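Local coordinates for protein sphingomyelinase-c (Listeria ivanovii, PDB 1ZWX) that is a sphingomyelinase-c, also called SmcL, with the two-sheet fold of the endonuclease/exonuclease/phosphatase family in the DNase I-like clan, at residues 21-26 / 55-60; 225-230 / 288-293; 232-237 / 283-288. One frame throughout, in Å; residues are numbered along the deposited sequence.

Interaction 1 of 3, residues 21-26 / 55-60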
loop_
_atom_site.group_PDB
_atom_site.type_symbol
_atom_site.label_atom_id
_atom_site.label_comp_id
_atom_site.label_asym_id
_atom_site.label_seq_id
_atom_site.Cartn_x
_atom_site.Cartn_y
_atom_site.Cartn_z
ATOM N N PHE A 21 12.948 -1.000 3.605
ATOM C CA PHE A 21 13.750 0.220 3.661
ATOM C C PHE A 21 15.087 0.065 2.968
ATOM O O PHE A 21 15.596 -1.051 2.809
ATOM C CB PHE A 21 13.943 0.616 5.118
ATOM C CG PHE A 21 12.798 1.435 5.686
ATOM C CD1 PHE A 21 11.507 1.387 5.118
ATOM C CD2 PHE A 21 13.009 2.254 6.815
ATOM C CE1 PHE A 21 10.442 2.156 5.673
ATOM C CE2 PHE A 21 11.968 3.024 7.356
ATOM C CZ PHE A 21 10.667 2.956 6.786
ATOM N N SER A 22 15.649 1.193 2.543
ATOM C CA SER A 22 16.992 1.243 1.951
ATOM C C SER A 22 18.023 0.457 2.777
ATOM O O SER A 22 18.175 0.721 3.951
ATOM C CB SER A 22 17.449 2.698 1.877
ATOM O OG SER A 22 18.857 2.777 1.766
ATOM N N ARG A 23 18.726 -0.488 2.149
ATOM C CA ARG A 23 19.742 -1.289 2.862
ATOM C C ARG A 23 21.016 -0.444 3.078
ATOM O O ARG A 23 21.867 -0.793 3.905
ATOM C CB ARG A 23 20.077 -2.579 2.092
ATOM C CG ARG A 23 18.996 -3.701 2.181
ATOM C CD ARG A 23 19.314 -4.876 1.216
ATOM N NE ARG A 23 19.748 -4.391 -0.081
ATOM C CZ ARG A 23 20.859 -4.760 -0.711
ATOM N NH1 ARG A 23 21.670 -5.695 -0.199
ATOM N NH2 ARG A 23 21.150 -4.188 -1.854
ATOM N N ASN A 24 21.155 0.633 2.311
ATOM C CA ASN A 24 22.280 1.575 2.505
ATOM C C ASN A 24 22.192 2.240 3.875
ATOM O O ASN A 24 23.200 2.374 4.589
ATOM C CB ASN A 24 22.322 2.611 1.374
ATOM C CG ASN A 24 22.867 2.050 0.079
ATOM O OD1 ASN A 24 22.449 2.456 -1.003
ATOM N ND2 ASN A 24 23.811 1.125 0.177
ATOM N N ILE A 25 20.980 2.587 4.281
ATOM C CA ILE A 25 20.749 3.272 5.531
ATOM C C ILE A 25 20.377 2.310 6.654
ATOM O O ILE A 25 20.816 2.488 7.808
ATOM C CB ILE A 25 19.675 4.358 5.371
ATOM C CG1 ILE A 25 20.029 5.279 4.187
ATOM C CG2 ILE A 25 19.476 5.117 6.661
ATOM C CD1 ILE A 25 21.476 5.920 4.283
ATOM N N TYR A 26 19.571 1.295 6.323
ATOM C CA TYR A 26 19.149 0.301 7.322
ATOM C C TYR A 26 19.495 -1.101 6.840
ATOM O O TYR A 26 18.602 -1.850 6.472
ATOM C CB TYR A 26 17.644 0.412 7.666
ATOM C CG TYR A 26 17.240 1.807 8.068
ATOM C CD1 TYR A 26 16.724 2.696 7.118
ATOM C CD2 TYR A 26 17.432 2.269 9.379
ATOM C CE1 TYR A 26 16.372 3.996 7.465
ATOM C CE2 TYR A 26 17.090 3.582 9.729
ATOM C CZ TYR A 26 16.569 4.424 8.773
ATOM O OH TYR A 26 16.226 5.710 9.098
ATOM N N ALA A 55 8.220 -0.501 -0.803
ATOM C CA ALA A 55 9.200 -1.226 -1.641
ATOM C C ALA A 55 10.241 -0.211 -2.070
ATOM O O ALA A 55 10.284 0.211 -3.229
ATOM C CB ALA A 55 8.485 -1.858 -2.863
ATOM N N PHE A 56 11.080 0.213 -1.119
ATOM C CA PHE A 56 12.008 1.317 -1.354
ATOM C C PHE A 56 13.395 0.824 -1.808
ATOM O O PHE A 56 13.986 1.366 -2.758
ATOM C CB PHE A 56 12.224 2.164 -0.081
ATOM C CG PHE A 56 11.051 3.008 0.339
ATOM C CD1 PHE A 56 10.532 2.872 1.624
ATOM C CD2 PHE A 56 10.487 3.944 -0.521
ATOM C CE1 PHE A 56 9.475 3.667 2.041
ATOM C CE2 PHE A 56 9.408 4.745 -0.100
ATOM C CZ PHE A 56 8.916 4.593 1.168
ATOM N N ASP A 57 13.921 -0.176 -1.110
ATOM C CA ASP A 57 15.296 -0.637 -1.389
ATOM C C ASP A 57 15.354 -1.150 -2.807
ATOM O O ASP A 57 14.562 -2.014 -3.175
ATOM C CB ASP A 57 15.676 -1.783 -0.470
ATOM C CG ASP A 57 17.103 -2.242 -0.705
ATOM O OD1 ASP A 57 17.311 -3.405 -1.111
ATOM O OD2 ASP A 57 18.007 -1.407 -0.486
ATOM N N THR A 58 16.306 -0.660 -3.593
ATOM C CA THR A 58 16.372 -1.023 -4.995
ATOM C C THR A 58 16.432 -2.552 -5.219
ATOM O O THR A 58 15.618 -3.106 -5.966
ATOM C CB THR A 58 17.551 -0.296 -5.681
ATOM O OG1 THR A 58 17.290 1.112 -5.660
ATOM C CG2 THR A 58 17.691 -0.742 -7.102
ATOM N N SER A 59 17.385 -3.224 -4.564
ATOM C CA SER A 59 17.588 -4.677 -4.746
ATOM C C SER A 59 16.485 -5.560 -4.195
ATOM O O SER A 59 16.050 -6.485 -4.884
ATOM C CB SER A 59 18.936 -5.134 -4.161
ATOM O OG SER A 59 19.978 -4.399 -4.767
ATOM N N ALA A 60 16.042 -5.301 -2.965
ATOM C CA ALA A 60 15.027 -6.134 -2.335
ATOM C C ALA A 60 13.689 -5.981 -3.073
ATOM O O ALA A 60 12.937 -6.945 -3.208
ATOM C CB ALA A 60 14.863 -5.790 -0.868
HETATM O O HOH W 1 19.631 -2.043 -2.660
#

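Interaction 2 of 3, residues 225-230 / 288-293. With PO4 (phosphate ion), chain B.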
loop_
_atom_site.group_PDB
_atom_site.type_symbol
_atom_site.label_atom_id
_atom_site.label_comp_id
_atom_site.label_asym_id
_atom_site.label_seq_id
_atom_site.Cartn_x
_atom_site.Cartn_y
_atom_site.Cartn_z
ATOM N N ALA A 225 -5.779 -4.020 14.225
ATOM C CA ALA A 225 -4.721 -3.040 14.024
ATOM C C ALA A 225 -3.827 -3.599 12.946
ATOM O O ALA A 225 -3.399 -4.744 13.025
ATOM C CB ALA A 225 -3.923 -2.823 15.323
ATOM N N THR A 226 -3.573 -2.807 11.920
ATOM C CA THR A 226 -2.658 -3.209 10.863
ATOM C C THR A 226 -1.208 -2.867 11.224
ATOM O O THR A 226 -0.279 -3.388 10.611
ATOM C CB THR A 226 -3.028 -2.558 9.521
ATOM O OG1 THR A 226 -2.768 -1.136 9.562
ATOM C CG2 THR A 226 -4.515 -2.835 9.196
ATOM N N TRP A 227 -1.041 -1.985 12.220
ATOM C CA TRP A 227 0.284 -1.582 12.705
ATOM C C TRP A 227 0.186 -1.796 14.213
ATOM O O TRP A 227 -0.449 -1.003 14.917
ATOM C CB TRP A 227 0.583 -0.127 12.311
ATOM C CG TRP A 227 1.999 0.300 12.585
ATOM C CD1 TRP A 227 3.087 0.137 11.778
ATOM C CD2 TRP A 227 2.466 0.972 13.766
ATOM N NE1 TRP A 227 4.217 0.659 12.392
ATOM C CE2 TRP A 227 3.858 1.167 13.616
ATOM C CE3 TRP A 227 1.842 1.388 14.953
ATOM C CZ2 TRP A 227 4.650 1.796 14.615
ATOM C CZ3 TRP A 227 2.626 2.004 15.950
ATOM C CH2 TRP A 227 4.010 2.196 15.769
ATOM N N ASP A 228 0.745 -2.904 14.679
ATOM C CA ASP A 228 0.508 -3.369 16.055
ATOM C C ASP A 228 1.777 -3.723 16.834
ATOM O O ASP A 228 2.249 -4.861 16.762
ATOM C CB ASP A 228 -0.421 -4.586 16.054
ATOM C CG ASP A 228 -1.122 -4.776 17.377
ATOM O OD1 ASP A 228 -0.633 -4.285 18.427
ATOM O OD2 ASP A 228 -2.166 -5.425 17.383
ATOM N N PRO A 229 2.336 -2.754 17.592
ATOM C CA PRO A 229 3.492 -3.103 18.457
ATOM C C PRO A 229 3.203 -4.144 19.568
ATOM O O PRO A 229 4.148 -4.673 20.173
ATOM C CB PRO A 229 3.892 -1.752 19.073
ATOM C CG PRO A 229 3.280 -0.704 18.172
ATOM C CD PRO A 229 1.993 -1.323 17.686
ATOM N N THR A 230 1.934 -4.449 19.847
ATOM C CA THR A 230 1.649 -5.462 20.860
ATOM C C THR A 230 1.768 -6.890 20.332
ATOM O O THR A 230 1.932 -7.805 21.125
ATOM C CB THR A 230 0.295 -5.245 21.630
ATOM O OG1 THR A 230 -0.830 -5.566 20.799
ATOM C CG2 THR A 230 0.156 -3.849 22.115
ATOM N N PHE A 288 6.495 -10.736 8.346
ATOM C CA PHE A 288 6.865 -10.403 6.971
ATOM C C PHE A 288 7.236 -8.932 6.845
ATOM O O PHE A 288 8.001 -8.547 5.950
ATOM C CB PHE A 288 5.674 -10.653 6.021
ATOM C CG PHE A 288 5.277 -12.122 5.905
ATOM C CD1 PHE A 288 4.164 -12.605 6.560
ATOM C CD2 PHE A 288 6.035 -12.997 5.142
ATOM C CE1 PHE A 288 3.797 -13.971 6.467
ATOM C CE2 PHE A 288 5.676 -14.368 5.051
ATOM C CZ PHE A 288 4.569 -14.833 5.698
ATOM N N SER A 289 6.636 -8.124 7.706
ATOM C CA SER A 289 6.756 -6.667 7.652
ATOM C C SER A 289 6.298 -6.110 8.997
ATOM O O SER A 289 5.771 -6.861 9.835
ATOM C CB SER A 289 5.893 -6.115 6.500
ATOM O OG SER A 289 5.566 -4.754 6.707
ATOM N N ASP A 290 6.479 -4.810 9.219
ATOM C CA ASP A 290 5.946 -4.203 10.427
ATOM C C ASP A 290 4.461 -3.853 10.308
ATOM O O ASP A 290 3.836 -3.472 11.313
ATOM C CB ASP A 290 6.806 -3.004 10.900
ATOM C CG ASP A 290 6.794 -1.810 9.934
ATOM O OD1 ASP A 290 6.358 -1.916 8.762
ATOM O OD2 ASP A 290 7.274 -0.723 10.371
ATOM N N HIS A 291 3.906 -3.949 9.083
ATOM C CA HIS A 291 2.455 -3.809 8.870
ATOM C C HIS A 291 1.909 -5.187 8.542
ATOM O O HIS A 291 2.602 -5.988 7.909
ATOM C CB HIS A 291 2.108 -2.898 7.690
ATOM C CG HIS A 291 2.334 -1.438 7.939
ATOM N ND1 HIS A 291 1.298 -0.533 8.041
ATOM C CD2 HIS A 291 3.480 -0.722 8.088
ATOM C CE1 HIS A 291 1.792 0.676 8.262
ATOM N NE2 HIS A 291 3.113 0.592 8.290
ATOM N N TYR A 292 0.653 -5.430 8.913
ATOM C CA TYR A 292 -0.045 -6.613 8.428
ATOM C C TYR A 292 -0.682 -6.337 7.078
ATOM O O TYR A 292 -1.074 -5.206 6.809
ATOM C CB TYR A 292 -1.098 -7.107 9.428
ATOM C CG TYR A 292 -0.527 -7.507 10.743
ATOM C CD1 TYR A 292 -0.990 -6.926 11.950
ATOM C CD2 TYR A 292 0.487 -8.452 10.809
ATOM C CE1 TYR A 292 -0.438 -7.312 13.191
ATOM C CE2 TYR A 292 1.050 -8.832 12.040
ATOM C CZ TYR A 292 0.596 -8.268 13.212
ATOM O OH TYR A 292 1.181 -8.688 14.398
ATOM N N PRO A 293 -0.752 -7.373 6.203
ATOM C CA PRO A 293 -1.421 -7.237 4.911
ATOM C C PRO A 293 -2.939 -7.114 5.107
ATOM O O PRO A 293 -3.466 -7.537 6.143
ATOM C CB PRO A 293 -1.112 -8.551 4.189
ATOM C CG PRO A 293 -0.301 -9.385 5.123
ATOM C CD PRO A 293 -0.226 -8.732 6.444
HETATM P P PO4 B . 5.905 3.470 8.792
HETATM O O1 PO4 B . 6.622 3.390 10.131
HETATM O O2 PO4 B . 5.337 2.121 8.435
HETATM O O3 PO4 B . 4.724 4.419 8.893
HETATM O O4 PO4 B . 6.907 3.924 7.747
HETATM O O HOH W 2 1.830 -4.746 12.760
#

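Interaction 3 of 3, residues 232-237 / 283-288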
loop_
_atom_site.group_PDB
_atom_site.type_symbol
_atom_site.label_atom_id
_atom_site.label_comp_id
_atom_site.label_asym_id
_atom_site.label_seq_id
_atom_site.Cartn_x
_atom_site.Cartn_y
_atom_site.Cartn_z
ATOM N N ASN A 232 3.396 -7.518 16.735
ATOM C CA ASN A 232 4.347 -7.616 15.632
ATOM C C ASN A 232 5.775 -7.695 16.174
ATOM O O ASN A 232 6.221 -6.779 16.860
ATOM C CB ASN A 232 4.174 -6.414 14.688
ATOM C CG ASN A 232 4.922 -6.560 13.396
ATOM O OD1 ASN A 232 6.137 -6.432 13.351
ATOM N ND2 ASN A 232 4.193 -6.787 12.312
ATOM N N SER A 233 6.482 -8.787 15.867
ATOM C CA SER A 233 7.831 -8.997 16.382
ATOM C C SER A 233 8.810 -7.854 15.997
ATOM O O SER A 233 9.667 -7.472 16.804
ATOM C CB SER A 233 8.345 -10.341 15.905
ATOM O OG SER A 233 8.594 -10.334 14.505
ATOM N N MET A 234 8.665 -7.295 14.787
ATOM C CA MET A 234 9.547 -6.210 14.324
ATOM C C MET A 234 9.265 -4.887 15.073
ATOM O O MET A 234 10.190 -4.128 15.360
ATOM C CB MET A 234 9.471 -6.024 12.794
ATOM C CG MET A 234 9.723 -7.327 11.959
ATOM S SD MET A 234 9.497 -7.213 10.149
ATOM C CE MET A 234 10.987 -6.316 9.797
ATOM N N LEU A 235 8.005 -4.614 15.403
ATOM C CA LEU A 235 7.659 -3.394 16.144
ATOM C C LEU A 235 7.981 -3.499 17.649
ATOM O O LEU A 235 8.174 -2.480 18.319
ATOM C CB LEU A 235 6.187 -3.028 15.958
ATOM C CG LEU A 235 5.780 -2.593 14.551
ATOM C CD1 LEU A 235 4.291 -2.296 14.503
ATOM C CD2 LEU A 235 6.598 -1.374 14.114
ATOM N N LYS A 236 7.998 -4.717 18.177
ATOM C CA LYS A 236 8.386 -4.949 19.561
ATOM C C LYS A 236 9.810 -4.469 19.802
ATOM O O LYS A 236 10.140 -3.989 20.884
ATOM C CB LYS A 236 8.242 -6.427 19.912
ATOM C CG LYS A 236 6.788 -6.809 20.099
ATOM C CD LYS A 236 6.613 -8.287 20.369
ATOM C CE LYS A 236 5.185 -8.564 20.736
ATOM N NZ LYS A 236 4.894 -10.007 20.680
ATOM N N GLU A 237 10.635 -4.604 18.772
ATOM C CA GLU A 237 11.987 -4.083 18.766
ATOM C C GLU A 237 12.000 -2.544 18.637
ATOM O O GLU A 237 12.564 -1.858 19.491
ATOM C CB GLU A 237 12.800 -4.775 17.647
ATOM C CG GLU A 237 14.324 -4.514 17.625
ATOM C CD GLU A 237 15.038 -4.717 18.986
ATOM O OE1 GLU A 237 16.084 -4.074 19.209
ATOM O OE2 GLU A 237 14.564 -5.498 19.837
ATOM N N TYR A 283 19.423 -11.084 15.949
ATOM C CA TYR A 283 18.032 -10.654 16.205
ATOM C C TYR A 283 17.140 -11.566 15.367
ATOM O O TYR A 283 17.430 -11.817 14.210
ATOM C CB TYR A 283 17.833 -9.185 15.770
ATOM C CG TYR A 283 18.730 -8.239 16.552
ATOM C CD1 TYR A 283 20.040 -8.005 16.155
ATOM C CD2 TYR A 283 18.262 -7.626 17.713
ATOM C CE1 TYR A 283 20.893 -7.168 16.927
ATOM C CE2 TYR A 283 19.094 -6.783 18.484
ATOM C CZ TYR A 283 20.398 -6.562 18.068
ATOM O OH TYR A 283 21.213 -5.721 18.800
ATOM N N THR A 284 16.080 -12.049 15.977
ATOM C CA THR A 284 15.231 -13.070 15.358
ATOM C C THR A 284 13.808 -12.561 15.321
ATOM O O THR A 284 13.293 -12.067 16.307
ATOM C CB THR A 284 15.319 -14.390 16.141
ATOM O OG1 THR A 284 16.676 -14.824 16.129
ATOM C CG2 THR A 284 14.446 -15.505 15.501
ATOM N N TYR A 285 13.175 -12.689 14.156
ATOM C CA TYR A 285 11.823 -12.167 13.990
ATOM C C TYR A 285 10.923 -13.202 13.307
ATOM O O TYR A 285 11.417 -14.192 12.758
ATOM C CB TYR A 285 11.858 -10.903 13.120
ATOM C CG TYR A 285 12.703 -9.791 13.699
ATOM C CD1 TYR A 285 13.995 -9.548 13.226
ATOM C CD2 TYR A 285 12.218 -9.011 14.748
ATOM C CE1 TYR A 285 14.782 -8.504 13.786
ATOM C CE2 TYR A 285 13.002 -7.972 15.315
ATOM C CZ TYR A 285 14.264 -7.732 14.814
ATOM O OH TYR A 285 15.010 -6.704 15.378
ATOM N N GLN A 286 9.621 -12.933 13.303
ATOM C CA GLN A 286 8.672 -13.879 12.726
ATOM C C GLN A 286 7.508 -13.165 12.010
ATOM O O GLN A 286 6.373 -13.688 11.955
ATOM C CB GLN A 286 8.141 -14.776 13.841
ATOM C CG GLN A 286 7.520 -14.000 14.964
ATOM C CD GLN A 286 6.940 -14.889 16.033
ATOM O OE1 GLN A 286 6.073 -14.470 16.805
ATOM N NE2 GLN A 286 7.415 -16.129 16.088
ATOM N N ASP A 287 7.802 -11.986 11.460
ATOM C CA ASP A 287 6.833 -11.240 10.672
ATOM C C ASP A 287 7.393 -10.882 9.332
ATOM O O ASP A 287 8.617 -10.781 9.167
ATOM C CB ASP A 287 6.277 -10.037 11.442
ATOM C CG ASP A 287 5.394 -10.460 12.620
ATOM O OD1 ASP A 287 5.916 -10.580 13.765
ATOM O OD2 ASP A 287 4.162 -10.679 12.422
ATOM N N PHE A 288 6.495 -10.736 8.346
ATOM C CA PHE A 288 6.865 -10.403 6.971
ATOM C C PHE A 288 7.236 -8.932 6.845
ATOM O O PHE A 288 8.001 -8.547 5.950
ATOM C CB PHE A 288 5.674 -10.653 6.021
ATOM C CG PHE A 288 5.277 -12.122 5.905
ATOM C CD1 PHE A 288 4.164 -12.605 6.560
ATOM C CD2 PHE A 288 6.035 -12.997 5.142
ATOM C CE1 PHE A 288 3.797 -13.971 6.467
ATOM C CE2 PHE A 288 5.676 -14.368 5.051
ATOM C CZ PHE A 288 4.569 -14.833 5.698
#

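Interaction 1 of 3, residues 21-26 / 55-60
One carboxylate, that of Asp57, caps a helix and at the same time holds a neighbouring loop by its backbone and by a charged side chain. CG of Asp57 stands anti to its backbone N (chi1 -178°). OD1 accepts from Ala60 N at 2.9 Å through its anti lone pair, which makes Asp57 the N-cap of helix 58-67. The same OD1 of Asp57 takes Arg23 NE in a 2.8 Å salt bridge, approached from above the carboxylate plane. Asp57 OD2 is also met from above the plane, by Arg23 N at 2.9 Å in a nearly straight bond (164°). The guanidinium and carboxylate planes lie 75° apart, so this is not the flat, two-pronged pairing of arginine with a carboxylate. A bend at chi3 brings NE of Arg23 to OD1 of Asp57. Water 1 completes the grip. It donates to Asp57 OD2 and accepts from Arg23 NH2 and Ser59 N. Three direct N-H donors and a water thus fix the buried carboxylate, and probably favour its charged form. Away from this polar cluster, Phe21 and Phe56 lie side by side, with their CD1 atoms 3.9 Å apart and the rings oblique. The contact joins the loop after strand 12-20 to the turn between strand 49-55 and helix 58-67. Helix 31-39 lies alongside, with Met32 touching both Arg23 and Ser59.

Interaction 2 of 3, residues 225-230 / 288-293
A classic beta bulge at Thr226 and Trp227, both facing Glu245, borders a pocket of this DNase I-like fold in which a phosphate ion sits. Beside it, the loop before strand 294-298 carries His291 to this ion, which probably comes from the crystallisation liquor. His291 NE2 donates to PO4 O2 at 2.7 Å, and that oxygen lies at the ring edge, near its plane. The other ring nitrogen, ND1, is hydrogen-bonded to Asp248 OD1, so both nitrogens are engaged and the ring rotation is fixed. Asp248 OD1 is also hydrogen-bonded to Thr226 OG1, and so ties the two segments together from strand 248-252. CD1 of Trp227 sits over one face of the imidazole, offset toward its rim and 3.5 Å from His291 NE2. The indole reaches there with CG anti to the backbone N (chi1 -171°). The backbones are joined by Tyr292 N to Thr226 O at 2.8 Å, nearly straight and in the carbonyl plane. His291 CA adds a CA-H...O contact to the same oxygen. Water 2 bridges Asp228 N and Asp290 O. Ala225 O meets the edge of the Tyr292 ring in its plane, 3.4 Å from CD1.

Interaction 3 of 3, residues 232-237 / 283-288
A chi1 of 70° sets OG of Ser233 in the cleft between its own N and C, and this turns the hydroxyl toward residues 286-287. There it both gives and receives. Ser233 OG donates to the anti lone pair of Asp287 OD1 at 2.8 Å. Ser233 OG accepts from Gln286 N at 3.0 Å in a straight bond (179°). Asp287 OD1 also takes Ser233 N, at 2.8 Å, from above the carboxylate plane. Asp287 reaches this first turn of the helix with CG anti to its carbonyl carbon. The nearby helix N terminus would probably favour the charged carboxylate. The amide of Asn232, the N-cap, stacks on this carboxylate, with the planes 21° apart. Its OD1 caps Met234 N and Leu235 N weakly, while ND2 is hydrogen-bonded to Ser289 O. Tyr285 presents its ring edge to the helix, with Ser233 O and CB of Glu237 near the ring plane. Glu237 bends at chi2, and its CG comes 3.2 Å from Tyr285 OH, which is hydrogen-bonded to a glycerol. Met234 runs crosswise to Tyr285, with its CG 4.1 Å from CD2 of Tyr285. Helix 233-238 thus packs against strand 281-285; the short segments 233-237 and 283-285 run in oblique, broadly opposed directions. Trp274, on the partner strand 274-278 of this two-stranded hairpin, and Trp29 from another loop both meet the Tyr285 ring.

How the interactions relate
From the N terminus, interaction 1 comes first. It closes the part of the chain that holds helix 31-39 and most of strand 49-55, and is complete before the other two begin. Interaction 2 then joins residues 225-230 to 288-293. Interaction 3 lies between them, sharing Phe288 at its end, so its loop is enclosed by that of interaction 2. The two also touch where Pro229 O packs on Lys236 CG. Together they tie helix 233-238 and the hairpin 274-285 to the loop leading into strand 294-298. That strand pairs with strand 12-20, whose C-terminal end leads into interaction 1. Interaction 1 itself touches neither of the others.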